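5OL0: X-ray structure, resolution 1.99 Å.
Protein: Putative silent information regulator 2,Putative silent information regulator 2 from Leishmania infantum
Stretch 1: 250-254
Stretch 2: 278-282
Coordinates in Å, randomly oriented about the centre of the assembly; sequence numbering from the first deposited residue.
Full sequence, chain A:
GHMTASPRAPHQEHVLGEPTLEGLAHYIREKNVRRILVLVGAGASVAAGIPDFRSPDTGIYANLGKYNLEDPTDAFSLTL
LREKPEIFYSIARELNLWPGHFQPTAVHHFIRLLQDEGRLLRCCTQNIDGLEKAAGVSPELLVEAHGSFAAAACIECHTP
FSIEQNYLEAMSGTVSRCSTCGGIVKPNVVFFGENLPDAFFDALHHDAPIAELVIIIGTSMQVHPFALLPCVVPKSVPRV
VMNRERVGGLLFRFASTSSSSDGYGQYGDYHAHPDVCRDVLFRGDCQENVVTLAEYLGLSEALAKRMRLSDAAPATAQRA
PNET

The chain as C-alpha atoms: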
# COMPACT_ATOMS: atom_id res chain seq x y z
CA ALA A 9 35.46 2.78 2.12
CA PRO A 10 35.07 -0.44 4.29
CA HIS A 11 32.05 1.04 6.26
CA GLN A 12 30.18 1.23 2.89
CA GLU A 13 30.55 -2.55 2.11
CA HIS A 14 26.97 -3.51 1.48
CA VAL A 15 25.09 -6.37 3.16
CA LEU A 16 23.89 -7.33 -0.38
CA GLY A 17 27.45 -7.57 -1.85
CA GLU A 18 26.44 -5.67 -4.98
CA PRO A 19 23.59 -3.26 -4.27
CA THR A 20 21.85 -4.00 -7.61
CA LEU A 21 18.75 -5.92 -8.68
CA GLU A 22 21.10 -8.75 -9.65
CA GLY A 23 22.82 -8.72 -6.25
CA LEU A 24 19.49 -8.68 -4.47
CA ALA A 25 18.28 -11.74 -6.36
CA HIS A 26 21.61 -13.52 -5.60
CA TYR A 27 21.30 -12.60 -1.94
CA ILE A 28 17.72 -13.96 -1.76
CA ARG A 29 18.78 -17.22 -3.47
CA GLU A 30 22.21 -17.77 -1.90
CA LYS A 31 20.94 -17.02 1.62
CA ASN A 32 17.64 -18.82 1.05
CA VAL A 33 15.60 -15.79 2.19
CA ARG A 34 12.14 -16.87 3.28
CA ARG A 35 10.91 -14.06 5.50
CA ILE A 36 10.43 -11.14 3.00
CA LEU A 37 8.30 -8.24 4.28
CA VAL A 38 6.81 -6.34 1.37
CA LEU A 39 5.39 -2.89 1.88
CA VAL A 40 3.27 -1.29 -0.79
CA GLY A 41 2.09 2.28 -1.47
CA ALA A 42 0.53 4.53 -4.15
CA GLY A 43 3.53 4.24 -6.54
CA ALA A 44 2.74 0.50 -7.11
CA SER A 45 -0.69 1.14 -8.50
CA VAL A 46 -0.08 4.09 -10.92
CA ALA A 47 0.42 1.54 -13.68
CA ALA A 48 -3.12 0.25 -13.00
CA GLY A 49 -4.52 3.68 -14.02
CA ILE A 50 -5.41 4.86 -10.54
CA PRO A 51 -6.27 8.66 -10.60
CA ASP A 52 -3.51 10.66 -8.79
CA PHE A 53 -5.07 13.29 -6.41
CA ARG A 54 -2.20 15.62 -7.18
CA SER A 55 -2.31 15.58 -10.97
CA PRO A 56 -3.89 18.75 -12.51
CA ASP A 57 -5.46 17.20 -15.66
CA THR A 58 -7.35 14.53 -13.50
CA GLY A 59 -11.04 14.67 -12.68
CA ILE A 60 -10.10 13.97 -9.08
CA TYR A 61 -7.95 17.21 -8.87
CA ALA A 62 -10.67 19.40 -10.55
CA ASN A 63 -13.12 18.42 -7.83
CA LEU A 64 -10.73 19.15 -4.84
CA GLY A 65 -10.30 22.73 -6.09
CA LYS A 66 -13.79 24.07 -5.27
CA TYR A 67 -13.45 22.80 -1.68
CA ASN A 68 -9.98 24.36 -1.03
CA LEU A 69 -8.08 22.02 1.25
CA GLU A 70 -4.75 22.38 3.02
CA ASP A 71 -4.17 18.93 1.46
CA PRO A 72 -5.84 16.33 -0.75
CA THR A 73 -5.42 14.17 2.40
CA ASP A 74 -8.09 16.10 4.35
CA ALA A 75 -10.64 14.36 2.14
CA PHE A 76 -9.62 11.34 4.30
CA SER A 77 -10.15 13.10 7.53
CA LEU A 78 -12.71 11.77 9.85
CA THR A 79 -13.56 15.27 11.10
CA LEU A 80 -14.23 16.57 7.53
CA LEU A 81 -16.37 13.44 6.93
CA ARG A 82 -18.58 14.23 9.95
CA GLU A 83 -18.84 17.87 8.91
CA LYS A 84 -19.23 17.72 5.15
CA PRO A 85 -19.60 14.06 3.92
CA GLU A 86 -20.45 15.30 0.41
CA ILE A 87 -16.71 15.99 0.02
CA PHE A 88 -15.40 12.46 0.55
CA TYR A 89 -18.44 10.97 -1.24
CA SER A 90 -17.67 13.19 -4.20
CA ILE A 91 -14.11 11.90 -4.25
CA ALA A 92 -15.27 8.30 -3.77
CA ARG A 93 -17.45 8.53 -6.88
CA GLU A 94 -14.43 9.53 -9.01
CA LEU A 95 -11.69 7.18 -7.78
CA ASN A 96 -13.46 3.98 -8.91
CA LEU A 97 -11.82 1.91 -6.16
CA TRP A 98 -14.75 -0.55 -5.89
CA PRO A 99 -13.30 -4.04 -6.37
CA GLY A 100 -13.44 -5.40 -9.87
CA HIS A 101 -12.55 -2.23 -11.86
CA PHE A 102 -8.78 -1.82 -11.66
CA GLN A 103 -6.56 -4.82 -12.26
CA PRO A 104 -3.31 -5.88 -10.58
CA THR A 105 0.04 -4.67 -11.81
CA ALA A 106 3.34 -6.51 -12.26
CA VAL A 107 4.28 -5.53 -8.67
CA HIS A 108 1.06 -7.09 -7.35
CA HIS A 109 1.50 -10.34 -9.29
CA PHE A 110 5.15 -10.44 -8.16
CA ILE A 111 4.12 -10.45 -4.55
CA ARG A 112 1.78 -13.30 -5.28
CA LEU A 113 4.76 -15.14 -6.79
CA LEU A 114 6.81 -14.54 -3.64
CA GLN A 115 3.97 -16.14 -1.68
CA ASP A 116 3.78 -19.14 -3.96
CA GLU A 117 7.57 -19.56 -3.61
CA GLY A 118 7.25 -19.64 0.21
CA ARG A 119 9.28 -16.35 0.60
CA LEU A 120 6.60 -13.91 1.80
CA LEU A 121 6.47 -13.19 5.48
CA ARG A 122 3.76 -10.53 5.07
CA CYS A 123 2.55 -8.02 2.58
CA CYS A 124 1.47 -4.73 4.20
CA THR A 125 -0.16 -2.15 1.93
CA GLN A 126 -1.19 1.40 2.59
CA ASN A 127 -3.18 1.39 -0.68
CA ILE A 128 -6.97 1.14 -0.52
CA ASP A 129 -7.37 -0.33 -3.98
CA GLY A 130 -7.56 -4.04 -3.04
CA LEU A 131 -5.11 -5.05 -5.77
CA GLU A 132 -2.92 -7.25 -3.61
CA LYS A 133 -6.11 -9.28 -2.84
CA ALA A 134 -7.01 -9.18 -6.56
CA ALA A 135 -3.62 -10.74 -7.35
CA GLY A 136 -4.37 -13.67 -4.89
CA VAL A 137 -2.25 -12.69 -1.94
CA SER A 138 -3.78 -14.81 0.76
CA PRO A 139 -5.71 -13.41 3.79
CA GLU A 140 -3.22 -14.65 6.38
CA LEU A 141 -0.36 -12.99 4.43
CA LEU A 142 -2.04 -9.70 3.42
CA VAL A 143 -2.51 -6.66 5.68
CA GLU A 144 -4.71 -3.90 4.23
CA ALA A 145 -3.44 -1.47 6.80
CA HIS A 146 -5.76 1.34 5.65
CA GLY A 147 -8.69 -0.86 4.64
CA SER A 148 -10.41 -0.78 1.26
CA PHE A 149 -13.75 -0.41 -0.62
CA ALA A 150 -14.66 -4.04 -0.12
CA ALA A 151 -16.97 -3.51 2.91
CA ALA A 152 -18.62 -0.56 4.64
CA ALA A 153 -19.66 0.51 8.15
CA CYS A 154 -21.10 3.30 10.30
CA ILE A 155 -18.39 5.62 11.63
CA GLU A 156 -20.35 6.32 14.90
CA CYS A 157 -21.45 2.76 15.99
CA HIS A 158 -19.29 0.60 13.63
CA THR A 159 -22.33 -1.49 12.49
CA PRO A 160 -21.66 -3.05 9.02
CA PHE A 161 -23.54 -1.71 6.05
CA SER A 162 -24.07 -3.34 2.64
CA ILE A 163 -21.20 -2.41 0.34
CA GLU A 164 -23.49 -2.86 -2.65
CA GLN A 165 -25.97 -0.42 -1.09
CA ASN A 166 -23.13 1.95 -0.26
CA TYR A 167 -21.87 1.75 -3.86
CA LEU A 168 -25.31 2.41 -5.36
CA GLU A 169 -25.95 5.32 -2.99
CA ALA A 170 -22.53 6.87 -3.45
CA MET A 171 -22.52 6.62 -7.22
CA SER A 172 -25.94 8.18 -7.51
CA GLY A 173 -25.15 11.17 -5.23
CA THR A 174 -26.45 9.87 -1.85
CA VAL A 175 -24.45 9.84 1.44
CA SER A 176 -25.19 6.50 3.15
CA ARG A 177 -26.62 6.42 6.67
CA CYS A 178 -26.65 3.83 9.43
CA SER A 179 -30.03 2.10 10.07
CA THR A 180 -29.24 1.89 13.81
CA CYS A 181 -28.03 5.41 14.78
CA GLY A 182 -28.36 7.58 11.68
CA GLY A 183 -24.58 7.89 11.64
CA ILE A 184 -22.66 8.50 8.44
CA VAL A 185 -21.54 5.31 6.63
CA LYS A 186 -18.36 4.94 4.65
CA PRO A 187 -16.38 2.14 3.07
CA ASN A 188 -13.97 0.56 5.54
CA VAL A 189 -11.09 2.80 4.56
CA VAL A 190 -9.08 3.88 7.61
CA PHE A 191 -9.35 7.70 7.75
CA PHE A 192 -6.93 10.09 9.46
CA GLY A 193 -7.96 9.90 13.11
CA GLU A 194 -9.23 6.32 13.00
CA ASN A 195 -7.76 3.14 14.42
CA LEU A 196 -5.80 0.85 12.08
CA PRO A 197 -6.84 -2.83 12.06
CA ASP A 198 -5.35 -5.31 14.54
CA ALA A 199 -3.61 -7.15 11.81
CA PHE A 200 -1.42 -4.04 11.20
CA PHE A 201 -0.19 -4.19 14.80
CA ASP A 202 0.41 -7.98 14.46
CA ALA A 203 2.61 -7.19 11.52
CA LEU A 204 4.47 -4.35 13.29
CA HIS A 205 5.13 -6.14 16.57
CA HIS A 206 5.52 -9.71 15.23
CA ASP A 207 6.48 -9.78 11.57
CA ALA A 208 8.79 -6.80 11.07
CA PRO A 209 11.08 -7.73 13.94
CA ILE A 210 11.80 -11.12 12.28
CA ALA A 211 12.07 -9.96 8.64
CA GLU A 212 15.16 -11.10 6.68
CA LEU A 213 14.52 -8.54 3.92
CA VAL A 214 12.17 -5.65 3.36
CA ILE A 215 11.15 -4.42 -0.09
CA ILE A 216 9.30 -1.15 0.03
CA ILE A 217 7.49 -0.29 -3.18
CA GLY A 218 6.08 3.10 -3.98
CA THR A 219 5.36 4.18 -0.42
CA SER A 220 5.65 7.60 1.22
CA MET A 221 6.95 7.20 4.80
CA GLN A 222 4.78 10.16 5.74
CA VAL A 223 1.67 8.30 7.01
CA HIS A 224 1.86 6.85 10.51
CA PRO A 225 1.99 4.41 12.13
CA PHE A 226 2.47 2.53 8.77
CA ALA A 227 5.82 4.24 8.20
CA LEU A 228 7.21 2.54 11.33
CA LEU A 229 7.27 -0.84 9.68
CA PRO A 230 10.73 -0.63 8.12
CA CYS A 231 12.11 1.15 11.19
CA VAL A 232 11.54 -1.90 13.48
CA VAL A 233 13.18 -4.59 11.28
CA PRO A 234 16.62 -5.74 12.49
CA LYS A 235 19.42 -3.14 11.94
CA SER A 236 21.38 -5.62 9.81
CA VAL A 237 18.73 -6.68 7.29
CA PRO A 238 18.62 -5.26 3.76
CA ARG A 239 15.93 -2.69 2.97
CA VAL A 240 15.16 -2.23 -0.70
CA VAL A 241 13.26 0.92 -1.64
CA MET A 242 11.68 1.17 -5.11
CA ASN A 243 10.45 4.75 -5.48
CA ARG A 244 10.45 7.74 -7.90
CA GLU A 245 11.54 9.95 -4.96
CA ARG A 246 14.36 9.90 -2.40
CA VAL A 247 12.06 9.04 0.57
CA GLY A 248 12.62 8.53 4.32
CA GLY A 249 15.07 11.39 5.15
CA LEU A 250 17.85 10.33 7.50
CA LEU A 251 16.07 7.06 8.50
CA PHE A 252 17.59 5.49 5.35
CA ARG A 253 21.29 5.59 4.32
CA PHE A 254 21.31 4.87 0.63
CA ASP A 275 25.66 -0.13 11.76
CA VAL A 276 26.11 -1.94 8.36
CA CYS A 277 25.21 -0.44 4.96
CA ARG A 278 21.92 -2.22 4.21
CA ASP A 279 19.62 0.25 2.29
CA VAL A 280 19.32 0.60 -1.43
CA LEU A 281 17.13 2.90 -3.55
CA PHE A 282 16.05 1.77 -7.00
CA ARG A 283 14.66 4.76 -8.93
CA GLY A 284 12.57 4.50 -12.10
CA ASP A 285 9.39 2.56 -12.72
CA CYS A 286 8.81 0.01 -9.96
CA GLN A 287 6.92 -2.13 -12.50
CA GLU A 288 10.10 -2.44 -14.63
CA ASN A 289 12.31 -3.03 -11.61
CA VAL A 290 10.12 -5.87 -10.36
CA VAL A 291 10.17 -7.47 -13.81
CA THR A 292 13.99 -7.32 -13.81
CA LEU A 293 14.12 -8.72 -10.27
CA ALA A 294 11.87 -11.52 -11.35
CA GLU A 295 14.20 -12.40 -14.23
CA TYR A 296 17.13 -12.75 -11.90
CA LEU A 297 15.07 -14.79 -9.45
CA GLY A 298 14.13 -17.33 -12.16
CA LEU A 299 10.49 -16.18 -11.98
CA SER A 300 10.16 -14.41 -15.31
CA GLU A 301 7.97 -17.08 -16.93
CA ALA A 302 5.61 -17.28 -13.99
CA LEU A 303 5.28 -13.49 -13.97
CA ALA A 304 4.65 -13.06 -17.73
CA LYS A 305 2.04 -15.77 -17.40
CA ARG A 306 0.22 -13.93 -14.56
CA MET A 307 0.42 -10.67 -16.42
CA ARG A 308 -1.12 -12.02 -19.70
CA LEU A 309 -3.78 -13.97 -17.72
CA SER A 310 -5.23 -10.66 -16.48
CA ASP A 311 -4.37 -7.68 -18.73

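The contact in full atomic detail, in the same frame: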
# COMPACT_ATOMS: atom_id res chain seq x y z
N LEU A 250 16.75 10.94 6.85
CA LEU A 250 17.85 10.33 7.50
C LEU A 250 17.54 8.97 8.12
O LEU A 250 18.43 8.35 8.63
CB LEU A 250 18.42 11.31 8.59
CG LEU A 250 18.93 12.66 8.02
CD1 LEU A 250 19.35 13.71 9.07
CD2 LEU A 250 20.08 12.37 7.03
N LEU A 251 16.30 8.47 8.09
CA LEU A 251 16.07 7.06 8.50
C LEU A 251 16.65 6.00 7.57
O LEU A 251 16.75 4.83 8.00
CB LEU A 251 14.60 6.77 8.76
CG LEU A 251 14.33 7.49 10.11
CD1 LEU A 251 13.23 8.49 9.90
CD2 LEU A 251 14.14 6.52 11.27
N PHE A 252 16.99 6.39 6.34
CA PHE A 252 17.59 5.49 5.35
C PHE A 252 18.97 6.06 4.99
O PHE A 252 19.14 7.26 5.07
CB PHE A 252 16.69 5.40 4.13
CG PHE A 252 15.46 4.60 4.37
CD1 PHE A 252 14.33 5.18 4.89
CD2 PHE A 252 15.43 3.25 4.12
CE1 PHE A 252 13.18 4.43 5.14
CE2 PHE A 252 14.27 2.51 4.35
CZ PHE A 252 13.15 3.10 4.84
N ARG A 253 19.93 5.20 4.70
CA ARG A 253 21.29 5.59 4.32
C ARG A 253 21.51 4.90 3.00
O ARG A 253 21.95 3.75 2.97
CB ARG A 253 22.36 5.06 5.29
CG ARG A 253 22.07 5.24 6.75
CD ARG A 253 22.34 6.67 7.20
NE ARG A 253 21.83 6.92 8.55
CZ ARG A 253 21.64 8.13 9.08
NH1 ARG A 253 21.93 9.23 8.39
NH2 ARG A 253 21.15 8.24 10.32
N PHE A 254 21.18 5.57 1.92
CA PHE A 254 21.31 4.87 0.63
C PHE A 254 22.76 4.86 0.08
O PHE A 254 23.20 3.78 -0.35
CB PHE A 254 20.34 5.46 -0.35
CG PHE A 254 18.86 5.29 0.03
CD1 PHE A 254 18.30 4.04 0.16
CD2 PHE A 254 18.02 6.40 0.12
CE1 PHE A 254 16.93 3.89 0.45
CE2 PHE A 254 16.66 6.27 0.40
CZ PHE A 254 16.11 4.99 0.57
N ARG A 278 22.94 -1.24 4.55
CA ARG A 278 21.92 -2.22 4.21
C ARG A 278 20.73 -1.70 3.36
O ARG A 278 19.90 -2.49 3.00
CB ARG A 278 21.44 -2.98 5.48
CG ARG A 278 21.05 -2.17 6.72
CD ARG A 278 19.74 -1.47 6.51
NE ARG A 278 19.20 -0.84 7.70
CZ ARG A 278 18.35 -1.39 8.57
NH1 ARG A 278 17.91 -2.64 8.48
NH2 ARG A 278 17.94 -0.65 9.57
N ASP A 279 20.68 -0.40 3.06
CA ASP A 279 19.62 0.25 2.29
C ASP A 279 20.07 0.46 0.88
O ASP A 279 21.26 0.64 0.61
CB ASP A 279 19.31 1.64 2.86
CG ASP A 279 18.77 1.59 4.24
OD1 ASP A 279 18.19 0.56 4.62
OD2 ASP A 279 18.92 2.58 4.97
N VAL A 280 19.13 0.26 -0.04
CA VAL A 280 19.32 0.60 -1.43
C VAL A 280 18.05 1.22 -1.99
O VAL A 280 16.94 0.83 -1.59
CB VAL A 280 19.77 -0.66 -2.19
CG1 VAL A 280 18.74 -1.75 -2.11
CG2 VAL A 280 20.10 -0.31 -3.60
N LEU A 281 18.22 2.23 -2.83
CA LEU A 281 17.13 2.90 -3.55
C LEU A 281 17.20 2.65 -5.03
O LEU A 281 18.22 2.93 -5.65
CB LEU A 281 17.21 4.38 -3.38
CG LEU A 281 16.16 5.24 -4.04
CD1 LEU A 281 14.77 5.02 -3.49
CD2 LEU A 281 16.60 6.67 -3.79
N PHE A 282 16.14 2.06 -5.59
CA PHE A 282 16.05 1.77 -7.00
C PHE A 282 15.04 2.74 -7.52
O PHE A 282 13.83 2.62 -7.23
CB PHE A 282 15.61 0.33 -7.25
CG PHE A 282 16.65 -0.69 -6.85
CD1 PHE A 282 17.87 -0.75 -7.49
CD2 PHE A 282 16.39 -1.62 -5.84
CE1 PHE A 282 18.83 -1.69 -7.15
CE2 PHE A 282 17.33 -2.61 -5.50
CZ PHE A 282 18.56 -2.61 -6.13
O HOH W 1 22.30 1.74 4.59

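Residues 279-282 form a strand. Across from it, 250-251 belong to a 3-10 segment that begins earlier in the chain, and the backbone is extended at Phe252 and Arg253. The two backbones come nearest at Phe254 and Val280, whose CA atoms are 5.1 Å apart. The contact is small, burying about 300 Å² in total.

Alternation along the strand sets which side chains take part. Asp279 and Leu281 point toward the other stretch, whereas Val280 points away and contributes mainly backbone.

Asp279 makes the one direct hydrogen bond across the contact. Its chi1 is m (-63°), which carries the carboxylate to the backbone of the other stretch. Arg253 N donates to Asp279 OD2 at 2.8 Å, with a nearly straight angle of 166°. Asp279 OD2 also lies 3.2 Å from Phe252 CA and 3.7 Å from Phe252 CD2, so the acid fits closely against the chain just after the 3-10 segment. Asp279 OD1 is 3.5 Å from Arg278 NE. This is a salt bridge of charges only, since the oxygen lies well out of the guanidinium plane. The p, p start of the Arg278 side chain folds it back, so its end comes nearer the other stretch although its CA-to-CB bond points away.

Phe254 supplies the main apolar contact. Its CA-to-CB bond points sideways, but chi1 m (-64°) brings the ring nearer the strand. Leu281 CB sits over one face, 3.8 Å from the centroid of the Phe254 ring and 12° off the normal, in a CH-pi contact. Phe254 CD1 is also 3.5 Å from Leu281 N and 3.8 Å from Asp279 CB.

Arg253 bonds through its backbone. Its CA-to-CB bond points sideways, the end of the side chain runs off from the strand, and it is poorly ordered. Water 1 donates to Arg253 O at 2.6 Å and accepts from Arg278 N at 3.0 Å, bridging the two backbones.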